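Endoglucanase FnCel5A (Fervidobacterium nodosum, PDB 3NCO) probably hydrolyses internal beta-1,4-glucosidic bonds of cellulose as an endoglucanase. Local coordinates at residues N28-P33 / L81-H86; D44-I49 / Y302-K307; D89-L92 / V97-I100. One frame throughout, in Å; residues are numbered along the deposited sequence.

Contact 1: N28-P33 / L81-H86; sequences NALEAP and LDRVKH
L30 reaches out from the loop 28-33 and sets its two methyl groups against neighbouring residues of the helical segment 81-86. With chi1 at -77°, its CG lies beside its own backbone N, and the fork at the end divides between two partners. L30 CD2 lies 4.2 Å from R83 CG, in the aliphatic part of the arginine, while L30 CD1 faces the CG2 methyl of V84 at 4.4 Å. R83 has CG anti to its backbone N but bends at chi2 (53°); the chain crosses L30 at a slant, giving the leucine a methylene, and carries the guanidinium onward to the loop residues E35, a salt-bridge partner, and I42, whose backbone O accepts from NH2. V84 also packs against F130 of helix 112-130.

On the loop side, a type I turn from A29 to A32 presents L30, closed by the bond from A32 N to A29 O. The carboxylate of E31 folds back over the preceding backbone: OE2 accepts from N28 N at 2.7 Å on its syn side, and OE1 takes A29 N at 3.0 Å from above the carboxylate plane. Two backbone N-H groups are thereby satisfied within the loop. The contact itself is apolar and modest in area, so L30 supplies van der Waals packing, whereas directional bonds from this helix to the neighbouring loop residues E35 and I42 are made by the guanidinium of R83.

Contact 2: D44-I49 / Y302-K307; sequences DEYFKI and YDRWTK. With PO4 (phosphate ion), chain F.
R304, whose CD lies 3.3 Å from Y46 OH, holds a phosphate ion, probably from the crystallisation liquor. Its backbone N and its NE both donate to phosphate O4 almost straight, at 2.8 and 2.9 Å, while NH1 reaches O3 at 2.7 Å near the guanidinium plane; A297 N adds a further bond. The bend at chi3 (-69°) curls the arginine round the anion. NH2 gives to G39 O and to a water that also bonds Y46 OH, lying in the plane of both flat groups. Replacing R304 by an alanine is likely to leave the phosphate short of two donors and the tyrosine-bound water without its guanidinium partner.

K307 NZ forms a salt bridge with E45 OE1 (3.3 Å), its hydrogen bond weak, and a second water joins this oxygen to Y302 OH. I49 crosses Y302 at about a right angle, I49 CG2 being 3.7 Å from Y302 CE1. D303 OD1 accepts from W305 N in an Asx turn and from T306 N, completing an Asx motif at the bend of the hairpin 302-303/308-309. The arrangement is that of a TIM barrel whose loop after the last strand folds against the first barrel helix, 44-53.

Contact 3: D89-L92 / V97-I100; sequences DVAL and VVII
The rotation of V98 sets a single methyl against both A91 and L92. Its CG1 is anti to the backbone N (chi1 -180°), which leaves CG2 beside that N and turned to the helix. L92, with chi1 at -71° and chi2 at 174°, runs obliquely across the valine and brings CD2 over to the same methyl. A91 needs no such adjustment, since its CB already points at the strand.

The resulting cluster is small and wholly apolar. A91 CB and V98 CG2 approach to 3.5 Å, close for two methyl groups, and L92 CD2 lies 3.9 Å from V98 CG2, with L92 CG slightly farther from that atom. A residue as small as alanine lets the helix come near the sheet: the CA atoms of A91 and V98 are 6.9 Å apart, and those of L92 and V97 6.7 Å. V97, next to V98 in the strand, has its CB directed away from the helix.

V98 also touches V58 and I60 of strand 57-60 and L137 of strand 137-140, while L92 touches Y133 and P134 of a loop. The geometry is that of a beta-alpha-beta crossover: helix 78-93 follows strand 57-60, covers the outer surface of the sheet and turns back into the parallel strand 97-101, the unit from which a TIM barrel is built.

Overall arrangement
The three contacts lie on one side of a (beta/alpha)8 barrel, with centres about 12 to 17 Å apart. Contacts 1 and 3 share helix 78-93, contact 1 using its earlier turns and contact 3 its last ones beside strand 97-101. Contact 2 involves the preceding barrel helix, 44-53, which touches both: H86 NE2 and D44 OD1 form a probable hydrogen bond (2.8 Å), and F47 packs on V90 and A91. Along the chain, contact 1 closes before contact 3 opens, contacts 1 and 2 interleave, and contact 2 spans contact 3. The two helices thus pack on each other, 78-93 against the sheet and the loop after the first strand, 44-53 against the segment after the last.

Contact 1: N28-P33 / L81-H86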
ATOM      1  N   ASN A  28      -1.531   6.662  -8.554  1.00 20.04           N
ATOM      2  CA  ASN A  28      -2.011   7.823  -9.298  1.00 19.92           C
ATOM      3  C   ASN A  28      -2.903   7.448 -10.462  1.00 19.02           C
ATOM      4  O   ASN A  28      -3.059   8.260 -11.379  1.00 17.33           O
ATOM      5  CB  ASN A  28      -0.819   8.665  -9.815  1.00 20.33           C
ATOM      6  CG  ASN A  28      -0.280   9.638  -8.771  1.00 24.70           C
ATOM      7  OD1 ASN A  28       0.065   9.254  -7.674  1.00 25.78           O
ATOM      8  ND2 ASN A  28      -0.155  10.898  -9.150  1.00 30.53           N
ATOM      9  N   ALA A  29      -3.464   6.226 -10.425  1.00 17.86           N
ATOM     10  CA  ALA A  29      -4.263   5.706 -11.513  1.00 16.74           C
ATOM     11  C   ALA A  29      -5.697   5.390 -11.034  1.00 16.81           C
ATOM     12  O   ALA A  29      -6.582   6.250 -11.140  1.00 17.30           O
ATOM     13  CB  ALA A  29      -3.607   4.454 -12.162  1.00 16.42           C
ATOM     14  N   LEU A  30      -5.955   4.167 -10.534  1.00 15.54           N
ATOM     15  CA  LEU A  30      -7.328   3.812 -10.195  1.00 15.37           C
ATOM     16  C   LEU A  30      -7.814   4.489  -8.907  1.00 14.95           C
ATOM     17  O   LEU A  30      -9.013   4.333  -8.593  1.00 14.51           O
ATOM     18  CB  LEU A  30      -7.495   2.303 -10.018  1.00 15.19           C
ATOM     19  CG  LEU A  30      -7.534   1.590 -11.383  1.00 15.27           C
ATOM     20  CD1 LEU A  30      -7.089   0.097 -11.227  1.00 16.78           C
ATOM     21  CD2 LEU A  30      -8.932   1.729 -12.087  1.00 16.16           C
ATOM     22  N   GLU A  31      -6.942   5.147  -8.157  1.00 15.49           N
ATOM     23  CA  GLU A  31      -7.411   5.932  -6.989  1.00 15.80           C
ATOM     24  C   GLU A  31      -7.667   7.403  -7.329  1.00 15.81           C
ATOM     25  O   GLU A  31      -8.015   8.191  -6.426  1.00 16.57           O
ATOM     26  CB  GLU A  31      -6.523   5.814  -5.695  1.00 15.60           C
ATOM     27  CG  GLU A  31      -5.248   6.655  -5.689  1.00 19.74           C
ATOM     28  CD  GLU A  31      -4.141   6.216  -6.608  1.00 20.84           C
ATOM     29  OE1 GLU A  31      -4.353   5.551  -7.648  1.00 18.29           O
ATOM     30  OE2 GLU A  31      -2.976   6.572  -6.308  1.00 18.57           O
ATOM     31  N   ALA A  32      -7.408   7.788  -8.595  1.00 16.29           N
ATOM     32  CA  ALA A  32      -7.884   9.087  -9.094  1.00 16.30           C
ATOM     33  C   ALA A  32      -9.398   9.071  -9.150  1.00 17.36           C
ATOM     34  O   ALA A  32     -10.015   8.031  -9.042  1.00 18.23           O
ATOM     35  CB  ALA A  32      -7.222   9.399 -10.448  1.00 17.19           C
ATOM     36  N   PRO A  33     -10.056  10.238  -9.256  1.00 17.95           N
ATOM     37  CA  PRO A  33     -11.521  10.145  -9.348  1.00 18.09           C
ATOM     38  C   PRO A  33     -11.988   9.324 -10.558  1.00 18.25           C
ATOM     39  O   PRO A  33     -13.019   8.629 -10.509  1.00 18.79           O
ATOM     40  CB  PRO A  33     -11.961  11.610  -9.514  1.00 18.83           C
ATOM     41  CG  PRO A  33     -10.810  12.426  -8.939  1.00 21.31           C
ATOM     42  CD  PRO A  33      -9.557  11.625  -9.254  1.00 19.56           C
ATOM     43  N   LEU A  81     -15.776  -2.397 -12.199  1.00 17.64           N
ATOM     44  CA  LEU A  81     -15.399  -3.690 -11.687  1.00 18.27           C
ATOM     45  C   LEU A  81     -14.689  -4.480 -12.806  1.00 19.76           C
ATOM     46  O   LEU A  81     -13.646  -5.125 -12.578  1.00 20.15           O
ATOM     47  CB  LEU A  81     -16.661  -4.449 -11.228  1.00 18.76           C
ATOM     48  CG  LEU A  81     -16.397  -5.850 -10.620  1.00 20.05           C
ATOM     49  CD1 LEU A  81     -15.359  -5.817  -9.466  1.00 20.59           C
ATOM     50  CD2 LEU A  81     -17.734  -6.463 -10.164  1.00 19.55           C
ATOM     51  N   ASP A  82     -15.225  -4.396 -14.028  1.00 20.06           N
ATOM     52  CA  ASP A  82     -14.618  -5.105 -15.164  1.00 21.14           C
ATOM     53  C   ASP A  82     -13.187  -4.626 -15.414  1.00 20.14           C
ATOM     54  O   ASP A  82     -12.295  -5.424 -15.691  1.00 20.75           O
ATOM     55  CB  ASP A  82     -15.468  -4.937 -16.412  1.00 22.82           C
ATOM     56  CG  ASP A  82     -16.736  -5.759 -16.349  1.00 27.34           C
ATOM     57  OD1 ASP A  82     -16.864  -6.600 -15.427  1.00 31.87           O
ATOM     58  OD2 ASP A  82     -17.583  -5.577 -17.254  1.00 31.39           O
ATOM     59  N   ARG A  83     -13.000  -3.327 -15.289  1.00 18.68           N
ATOM     60  CA  ARG A  83     -11.668  -2.732 -15.437  1.00 17.22           C
ATOM     61  C   ARG A  83     -10.688  -3.279 -14.395  1.00 18.18           C
ATOM     62  O   ARG A  83      -9.538  -3.663 -14.749  1.00 18.02           O
ATOM     63  CB  ARG A  83     -11.767  -1.187 -15.259  1.00 17.05           C
ATOM     64  CG  ARG A  83     -10.432  -0.406 -15.328  1.00 17.75           C
ATOM     65  CD  ARG A  83      -9.625  -0.700 -16.573  1.00 20.39           C
ATOM     66  NE  ARG A  83      -8.348  -0.012 -16.499  1.00 16.35           N
ATOM     67  CZ  ARG A  83      -7.297  -0.301 -17.258  1.00 16.89           C
ATOM     68  NH1 ARG A  83      -7.375  -1.269 -18.187  1.00 19.31           N
ATOM     69  NH2 ARG A  83      -6.152   0.399 -17.077  1.00 16.37           N
ATOM     70  N   VAL A  84     -11.105  -3.236 -13.112  1.00 18.44           N
ATOM     71  CA  VAL A  84     -10.205  -3.746 -12.060  1.00 17.95           C
ATOM     72  C   VAL A  84      -9.878  -5.248 -12.301  1.00 18.69           C
ATOM     73  O   VAL A  84      -8.725  -5.691 -12.137  1.00 18.89           O
ATOM     74  CB  VAL A  84     -10.753  -3.438 -10.629  1.00 19.50           C
ATOM     75  CG1 VAL A  84      -9.829  -3.979  -9.556  1.00 18.10           C
ATOM     76  CG2 VAL A  84     -10.868  -1.942 -10.436  1.00 18.59           C
ATOM     77  N   LYS A  85     -10.902  -6.011 -12.669  1.00 18.71           N
ATOM     78  CA  LYS A  85     -10.699  -7.450 -12.955  1.00 20.25           C
ATOM     79  C   LYS A  85      -9.719  -7.612 -14.097  1.00 19.13           C
ATOM     80  O   LYS A  85      -8.863  -8.513 -14.079  1.00 19.85           O
ATOM     81  CB  LYS A  85     -11.998  -8.168 -13.314  1.00 19.76           C
ATOM     82  CG  LYS A  85     -12.871  -8.459 -12.128  1.00 25.92           C
ATOM     83  CD  LYS A  85     -14.286  -8.873 -12.489  1.00 32.86           C
ATOM     84  CE  LYS A  85     -14.429 -10.365 -12.781  1.00 39.04           C
ATOM     85  NZ  LYS A  85     -15.905 -10.697 -12.823  1.00 40.30           N
ATOM     86  N   HIS A  86      -9.861  -6.781 -15.121  1.00 18.67           N
ATOM     87  CA  HIS A  86      -8.895  -6.846 -16.218  1.00 18.70           C
ATOM     88  C   HIS A  86      -7.466  -6.572 -15.737  1.00 17.88           C
ATOM     89  O   HIS A  86      -6.520  -7.297 -16.054  1.00 18.50           O
ATOM     90  CB  HIS A  86      -9.253  -5.887 -17.342  1.00 19.57           C
ATOM     91  CG  HIS A  86      -8.162  -5.749 -18.355  1.00 21.23           C
ATOM     92  ND1 HIS A  86      -7.927  -6.704 -19.331  1.00 21.96           N
ATOM     93  CD2 HIS A  86      -7.187  -4.820 -18.487  1.00 21.50           C
ATOM     94  CE1 HIS A  86      -6.879  -6.333 -20.058  1.00 24.29           C
ATOM     95  NE2 HIS A  86      -6.412  -5.188 -19.563  1.00 20.53           N
TER

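Contact 2: D44-I49 / Y302-K307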
ATOM      1  N   ASP A  44      -1.370  -2.409 -20.030  1.00 18.29           N
ATOM      2  CA  ASP A  44      -1.104  -3.828 -19.749  1.00 18.34           C
ATOM      3  C   ASP A  44       0.386  -4.090 -19.733  1.00 18.53           C
ATOM      4  O   ASP A  44       0.861  -4.959 -18.972  1.00 19.30           O
ATOM      5  CB  ASP A  44      -1.724  -4.689 -20.864  1.00 20.29           C
ATOM      6  CG  ASP A  44      -3.245  -4.789 -20.766  1.00 20.52           C
ATOM      7  OD1 ASP A  44      -3.852  -4.144 -19.872  1.00 23.02           O
ATOM      8  OD2 ASP A  44      -3.822  -5.540 -21.629  1.00 25.60           O
ATOM      9  N   GLU A  45       1.134  -3.395 -20.595  1.00 20.26           N
ATOM     10  CA  GLU A  45       2.608  -3.610 -20.697  1.00 21.92           C
ATOM     11  C   GLU A  45       3.323  -3.281 -19.376  1.00 20.65           C
ATOM     12  O   GLU A  45       4.389  -3.785 -19.111  1.00 21.00           O
ATOM     13  CB  GLU A  45       3.256  -2.800 -21.835  1.00 22.44           C
ATOM     14  CG  GLU A  45       3.239  -1.275 -21.514  1.00 27.39           C
ATOM     15  CD  GLU A  45       3.684  -0.350 -22.644  1.00 30.65           C
ATOM     16  OE1 GLU A  45       4.870   0.117 -22.633  1.00 35.86           O
ATOM     17  OE2 GLU A  45       2.839  -0.077 -23.563  1.00 38.26           O
ATOM     18  N   TYR A  46       2.727  -2.423 -18.542  1.00 19.02           N
ATOM     19  CA  TYR A  46       3.383  -2.036 -17.291  1.00 19.50           C
ATOM     20  C   TYR A  46       3.709  -3.246 -16.430  1.00 18.24           C
ATOM     21  O   TYR A  46       4.763  -3.282 -15.764  1.00 18.67           O
ATOM     22  CB  TYR A  46       2.493  -1.106 -16.478  1.00 18.99           C
ATOM     23  CG  TYR A  46       2.387   0.329 -17.008  1.00 20.25           C
ATOM     24  CD1 TYR A  46       3.188   0.775 -18.065  1.00 17.91           C
ATOM     25  CD2 TYR A  46       1.550   1.233 -16.377  1.00 17.96           C
ATOM     26  CE1 TYR A  46       3.092   2.113 -18.526  1.00 18.28           C
ATOM     27  CE2 TYR A  46       1.456   2.553 -16.798  1.00 17.49           C
ATOM     28  CZ  TYR A  46       2.248   2.991 -17.844  1.00 19.16           C
ATOM     29  OH  TYR A  46       2.137   4.312 -18.270  1.00 19.37           O
ATOM     30  N   PHE A  47       2.800  -4.217 -16.438  1.00 18.44           N
ATOM     31  CA  PHE A  47       3.025  -5.414 -15.556  1.00 18.15           C
ATOM     32  C   PHE A  47       4.158  -6.320 -16.052  1.00 19.19           C
ATOM     33  O   PHE A  47       4.924  -6.892 -15.228  1.00 19.65           O
ATOM     34  CB  PHE A  47       1.721  -6.159 -15.309  1.00 19.65           C
ATOM     35  CG  PHE A  47       0.695  -5.317 -14.647  1.00 17.88           C
ATOM     36  CD1 PHE A  47       0.877  -4.886 -13.336  1.00 15.98           C
ATOM     37  CD2 PHE A  47      -0.446  -4.928 -15.328  1.00 19.73           C
ATOM     38  CE1 PHE A  47      -0.083  -4.054 -12.696  1.00 18.17           C
ATOM     39  CE2 PHE A  47      -1.406  -4.098 -14.723  1.00 18.24           C
ATOM     40  CZ  PHE A  47      -1.233  -3.681 -13.404  1.00 17.93           C
ATOM     41  N   LYS A  48       4.298  -6.433 -17.372  1.00 20.47           N
ATOM     42  CA  LYS A  48       5.404  -7.174 -17.955  1.00 22.60           C
ATOM     43  C   LYS A  48       6.707  -6.446 -17.625  1.00 21.74           C
ATOM     44  O   LYS A  48       7.686  -7.073 -17.267  1.00 22.61           O
ATOM     45  CB  LYS A  48       5.219  -7.318 -19.488  1.00 22.46           C
ATOM     46  CG  LYS A  48       6.408  -7.953 -20.195  1.00 24.65           C
ATOM     47  CD  LYS A  48       6.167  -8.004 -21.697  1.00 28.38           C
ATOM     48  CE  LYS A  48       7.452  -8.484 -22.413  1.00 35.66           C
ATOM     49  NZ  LYS A  48       7.341  -8.644 -23.893  1.00 41.55           N
ATOM     50  N   ILE A  49       6.683  -5.116 -17.703  1.00 20.42           N
ATOM     51  CA  ILE A  49       7.855  -4.265 -17.358  1.00 19.95           C
ATOM     52  C   ILE A  49       8.276  -4.409 -15.899  1.00 19.12           C
ATOM     53  O   ILE A  49       9.442  -4.597 -15.560  1.00 20.09           O
ATOM     54  CB  ILE A  49       7.524  -2.814 -17.744  1.00 20.27           C
ATOM     55  CG1 ILE A  49       7.494  -2.704 -19.278  1.00 21.19           C
ATOM     56  CG2 ILE A  49       8.498  -1.800 -17.171  1.00 20.57           C
ATOM     57  CD1 ILE A  49       6.782  -1.477 -19.805  1.00 22.82           C
ATOM     58  N   TYR A 302       9.941   4.689 -12.856  1.00 19.68           N
ATOM     59  CA  TYR A 302       9.952   4.397 -14.275  1.00 19.24           C
ATOM     60  C   TYR A 302       9.638   5.649 -15.062  1.00 19.77           C
ATOM     61  O   TYR A 302       8.593   6.278 -14.833  1.00 20.27           O
ATOM     62  CB  TYR A 302       8.921   3.337 -14.562  1.00 20.05           C
ATOM     63  CG  TYR A 302       8.928   2.851 -15.987  1.00 19.28           C
ATOM     64  CD1 TYR A 302       9.931   1.973 -16.451  1.00 19.90           C
ATOM     65  CD2 TYR A 302       7.935   3.248 -16.885  1.00 19.07           C
ATOM     66  CE1 TYR A 302       9.926   1.502 -17.790  1.00 19.04           C
ATOM     67  CE2 TYR A 302       7.903   2.757 -18.207  1.00 19.14           C
ATOM     68  CZ  TYR A 302       8.866   1.893 -18.645  1.00 18.09           C
ATOM     69  OH  TYR A 302       8.797   1.467 -19.924  1.00 22.05           O
ATOM     70  N   ASP A 303      10.539   5.982 -15.992  1.00 18.71           N
ATOM     71  CA  ASP A 303      10.358   7.142 -16.859  1.00 18.51           C
ATOM     72  C   ASP A 303       9.524   6.696 -18.071  1.00 18.45           C
ATOM     73  O   ASP A 303      10.037   5.984 -18.960  1.00 19.07           O
ATOM     74  CB  ASP A 303      11.733   7.641 -17.333  1.00 19.78           C
ATOM     75  CG  ASP A 303      11.644   8.961 -18.118  1.00 21.76           C
ATOM     76  OD1 ASP A 303      10.635   9.198 -18.811  1.00 21.83           O
ATOM     77  OD2 ASP A 303      12.621   9.747 -18.042  1.00 26.02           O
ATOM     78  N   ARG A 304       8.239   7.078 -18.102  1.00 19.08           N
ATOM     79  CA  ARG A 304       7.355   6.589 -19.155  1.00 18.81           C
ATOM     80  C   ARG A 304       7.764   7.103 -20.524  1.00 20.72           C
ATOM     81  O   ARG A 304       7.458   6.463 -21.544  1.00 20.79           O
ATOM     82  CB  ARG A 304       5.919   6.986 -18.858  1.00 17.85           C
ATOM     83  CG  ARG A 304       5.315   6.214 -17.673  1.00 18.79           C
ATOM     84  CD  ARG A 304       4.019   6.796 -17.227  1.00 20.60           C
ATOM     85  NE  ARG A 304       4.251   8.107 -16.614  1.00 18.69           N
ATOM     86  CZ  ARG A 304       3.288   8.989 -16.290  1.00 18.88           C
ATOM     87  NH1 ARG A 304       3.625  10.155 -15.718  1.00 18.87           N
ATOM     88  NH2 ARG A 304       2.018   8.723 -16.533  1.00 19.03           N
ATOM     89  N   TRP A 305       8.429   8.261 -20.565  1.00 19.63           N
ATOM     90  CA  TRP A 305       8.739   8.891 -21.859  1.00 22.73           C
ATOM     91  C   TRP A 305       9.886   8.134 -22.507  1.00 23.37           C
ATOM     92  O   TRP A 305       9.845   7.837 -23.713  1.00 23.32           O
ATOM     93  CB  TRP A 305       9.174  10.350 -21.683  1.00 24.22           C
ATOM     94  CG  TRP A 305       9.725  10.857 -22.955  1.00 27.87           C
ATOM     95  CD1 TRP A 305      11.065  10.940 -23.363  1.00 26.53           C
ATOM     96  CD2 TRP A 305       8.955  11.257 -24.046  1.00 26.41           C
ATOM     97  NE1 TRP A 305      11.134  11.408 -24.639  1.00 29.68           N
ATOM     98  CE2 TRP A 305       9.848  11.631 -25.081  1.00 28.75           C
ATOM     99  CE3 TRP A 305       7.575  11.398 -24.242  1.00 25.83           C
ATOM    100  CZ2 TRP A 305       9.408  12.090 -26.312  1.00 27.09           C
ATOM    101  CZ3 TRP A 305       7.140  11.848 -25.474  1.00 27.24           C
ATOM    102  CH2 TRP A 305       8.048  12.192 -26.486  1.00 28.66           C
ATOM    103  N   THR A 306      10.928   7.867 -21.719  1.00 22.30           N
ATOM    104  CA  THR A 306      12.094   7.167 -22.238  1.00 23.42           C
ATOM    105  C   THR A 306      11.881   5.635 -22.197  1.00 23.29           C
ATOM    106  O   THR A 306      12.648   4.889 -22.848  1.00 24.37           O
ATOM    107  CB  THR A 306      13.387   7.575 -21.475  1.00 24.25           C
ATOM    108  OG1 THR A 306      13.246   7.249 -20.096  1.00 22.95           O
ATOM    109  CG2 THR A 306      13.666   9.091 -21.606  1.00 25.95           C
ATOM    110  N   LYS A 307      10.832   5.193 -21.482  1.00 22.11           N
ATOM    111  CA  LYS A 307      10.547   3.769 -21.297  1.00 23.78           C
ATOM    112  C   LYS A 307      11.767   3.063 -20.679  1.00 22.79           C
ATOM    113  O   LYS A 307      12.176   1.960 -21.111  1.00 23.83           O
ATOM    114  CB  LYS A 307      10.111   3.119 -22.627  1.00 24.16           C
ATOM    115  CG  LYS A 307       8.954   3.886 -23.304  1.00 27.19           C
ATOM    116  CD  LYS A 307       8.548   3.212 -24.641  1.00 29.50           C
ATOM    117  CE  LYS A 307       7.506   2.120 -24.335  1.00 39.08           C
ATOM    118  NZ  LYS A 307       6.064   2.622 -24.397  1.00 38.60           N
TER
HETATM  119  P   PO4 F 322       7.225   9.533 -14.967  1.00 28.57           P
HETATM  120  O1  PO4 F 322       8.407  10.510 -15.086  1.00 33.26           O
HETATM  121  O2  PO4 F 322       7.637   8.451 -13.947  1.00 24.71           O
HETATM  122  O3  PO4 F 322       5.993  10.258 -14.405  1.00 29.57           O
HETATM  123  O4  PO4 F 322       7.034   8.878 -16.333  1.00 23.70           O
HETATM  124  O   HOH W   1       6.057   1.801 -20.992  1.00 29.50           O
HETATM  125  O   HOH W   2       0.455   6.396 -17.488  1.00 18.49           O

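Contact 3: D89-L92 / V97-I100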
ATOM      1  N   ASP A  89      -6.125  -9.402 -13.682  1.00 17.85           N
ATOM      2  CA  ASP A  89      -5.857 -10.532 -14.586  1.00 17.32           C
ATOM      3  C   ASP A  89      -4.489 -10.393 -15.253  1.00 16.80           C
ATOM      4  O   ASP A  89      -3.692 -11.339 -15.285  1.00 20.06           O
ATOM      5  CB  ASP A  89      -6.917 -10.621 -15.690  1.00 17.41           C
ATOM      6  CG  ASP A  89      -8.247 -11.164 -15.206  1.00 19.40           C
ATOM      7  OD1 ASP A  89      -8.311 -11.739 -14.105  1.00 21.25           O
ATOM      8  OD2 ASP A  89      -9.223 -11.026 -15.991  1.00 24.07           O
ATOM      9  N   VAL A  90      -4.224  -9.206 -15.800  1.00 16.53           N
ATOM     10  CA  VAL A  90      -2.958  -8.976 -16.477  1.00 16.96           C
ATOM     11  C   VAL A  90      -1.783  -9.073 -15.496  1.00 18.14           C
ATOM     12  O   VAL A  90      -0.727  -9.591 -15.829  1.00 19.08           O
ATOM     13  CB  VAL A  90      -2.964  -7.593 -17.158  1.00 17.63           C
ATOM     14  CG1 VAL A  90      -1.619  -7.305 -17.773  1.00 18.09           C
ATOM     15  CG2 VAL A  90      -4.038  -7.514 -18.221  1.00 21.01           C
ATOM     16  N   ALA A  91      -1.936  -8.549 -14.287  1.00 16.64           N
ATOM     17  CA  ALA A  91      -0.774  -8.634 -13.397  1.00 16.47           C
ATOM     18  C   ALA A  91      -0.488 -10.087 -12.985  1.00 17.06           C
ATOM     19  O   ALA A  91       0.654 -10.498 -12.933  1.00 18.60           O
ATOM     20  CB  ALA A  91      -1.025  -7.772 -12.145  1.00 15.16           C
ATOM     21  N   LEU A  92      -1.543 -10.868 -12.759  1.00 17.57           N
ATOM     22  CA  LEU A  92      -1.389 -12.298 -12.410  1.00 17.49           C
ATOM     23  C   LEU A  92      -0.834 -13.061 -13.600  1.00 18.36           C
ATOM     24  O   LEU A  92      -0.071 -14.031 -13.441  1.00 19.19           O
ATOM     25  CB  LEU A  92      -2.723 -12.888 -11.961  1.00 17.56           C
ATOM     26  CG  LEU A  92      -3.295 -12.471 -10.631  1.00 19.58           C
ATOM     27  CD1 LEU A  92      -4.684 -13.097 -10.504  1.00 18.89           C
ATOM     28  CD2 LEU A  92      -2.331 -12.900  -9.488  1.00 20.79           C
ATOM     29  N   VAL A  97       2.486 -11.089  -7.510  1.00 16.34           N
ATOM     30  CA  VAL A  97       1.496 -11.129  -6.445  1.00 17.89           C
ATOM     31  C   VAL A  97       0.804  -9.773  -6.542  1.00 15.99           C
ATOM     32  O   VAL A  97       1.464  -8.759  -6.890  1.00 17.87           O
ATOM     33  CB  VAL A  97       2.204 -11.343  -5.093  1.00 17.34           C
ATOM     34  CG1 VAL A  97       1.303 -10.990  -3.913  1.00 18.67           C
ATOM     35  CG2 VAL A  97       2.582 -12.825  -4.997  1.00 18.62           C
ATOM     36  N   VAL A  98      -0.512  -9.748  -6.280  1.00 17.11           N
ATOM     37  CA  VAL A  98      -1.249  -8.513  -6.511  1.00 16.70           C
ATOM     38  C   VAL A  98      -2.007  -8.182  -5.232  1.00 16.28           C
ATOM     39  O   VAL A  98      -2.672  -9.087  -4.671  1.00 17.15           O
ATOM     40  CB  VAL A  98      -2.251  -8.673  -7.674  1.00 16.84           C
ATOM     41  CG1 VAL A  98      -3.000  -7.368  -7.887  1.00 14.96           C
ATOM     42  CG2 VAL A  98      -1.492  -9.165  -8.943  1.00 18.13           C
ATOM     43  N   ILE A  99      -1.902  -6.908  -4.796  1.00 15.39           N
ATOM     44  CA  ILE A  99      -2.628  -6.430  -3.616  1.00 15.72           C
ATOM     45  C   ILE A  99      -3.618  -5.395  -4.152  1.00 16.28           C
ATOM     46  O   ILE A  99      -3.202  -4.439  -4.801  1.00 16.99           O
ATOM     47  CB  ILE A  99      -1.662  -5.773  -2.600  1.00 14.78           C
ATOM     48  CG1 ILE A  99      -0.679  -6.771  -1.927  1.00 14.70           C
ATOM     49  CG2 ILE A  99      -2.464  -5.132  -1.458  1.00 12.80           C
ATOM     50  CD1 ILE A  99       0.560  -6.128  -1.375  1.00 18.14           C
ATOM     51  N   ILE A 100      -4.928  -5.620  -3.939  1.00 13.83           N
ATOM     52  CA  ILE A 100      -5.917  -4.592  -4.329  1.00 13.85           C
ATOM     53  C   ILE A 100      -6.528  -4.037  -3.022  1.00 12.47           C
ATOM     54  O   ILE A 100      -6.844  -4.832  -2.111  1.00 12.18           O
ATOM     55  CB  ILE A 100      -7.022  -5.149  -5.310  1.00 13.98           C
ATOM     56  CG1 ILE A 100      -7.906  -6.238  -4.622  1.00 13.87           C
ATOM     57  CG2 ILE A 100      -6.441  -5.578  -6.748  1.00 16.60           C
ATOM     58  CD1 ILE A 100      -9.052  -6.739  -5.588  1.00 14.70           C
TER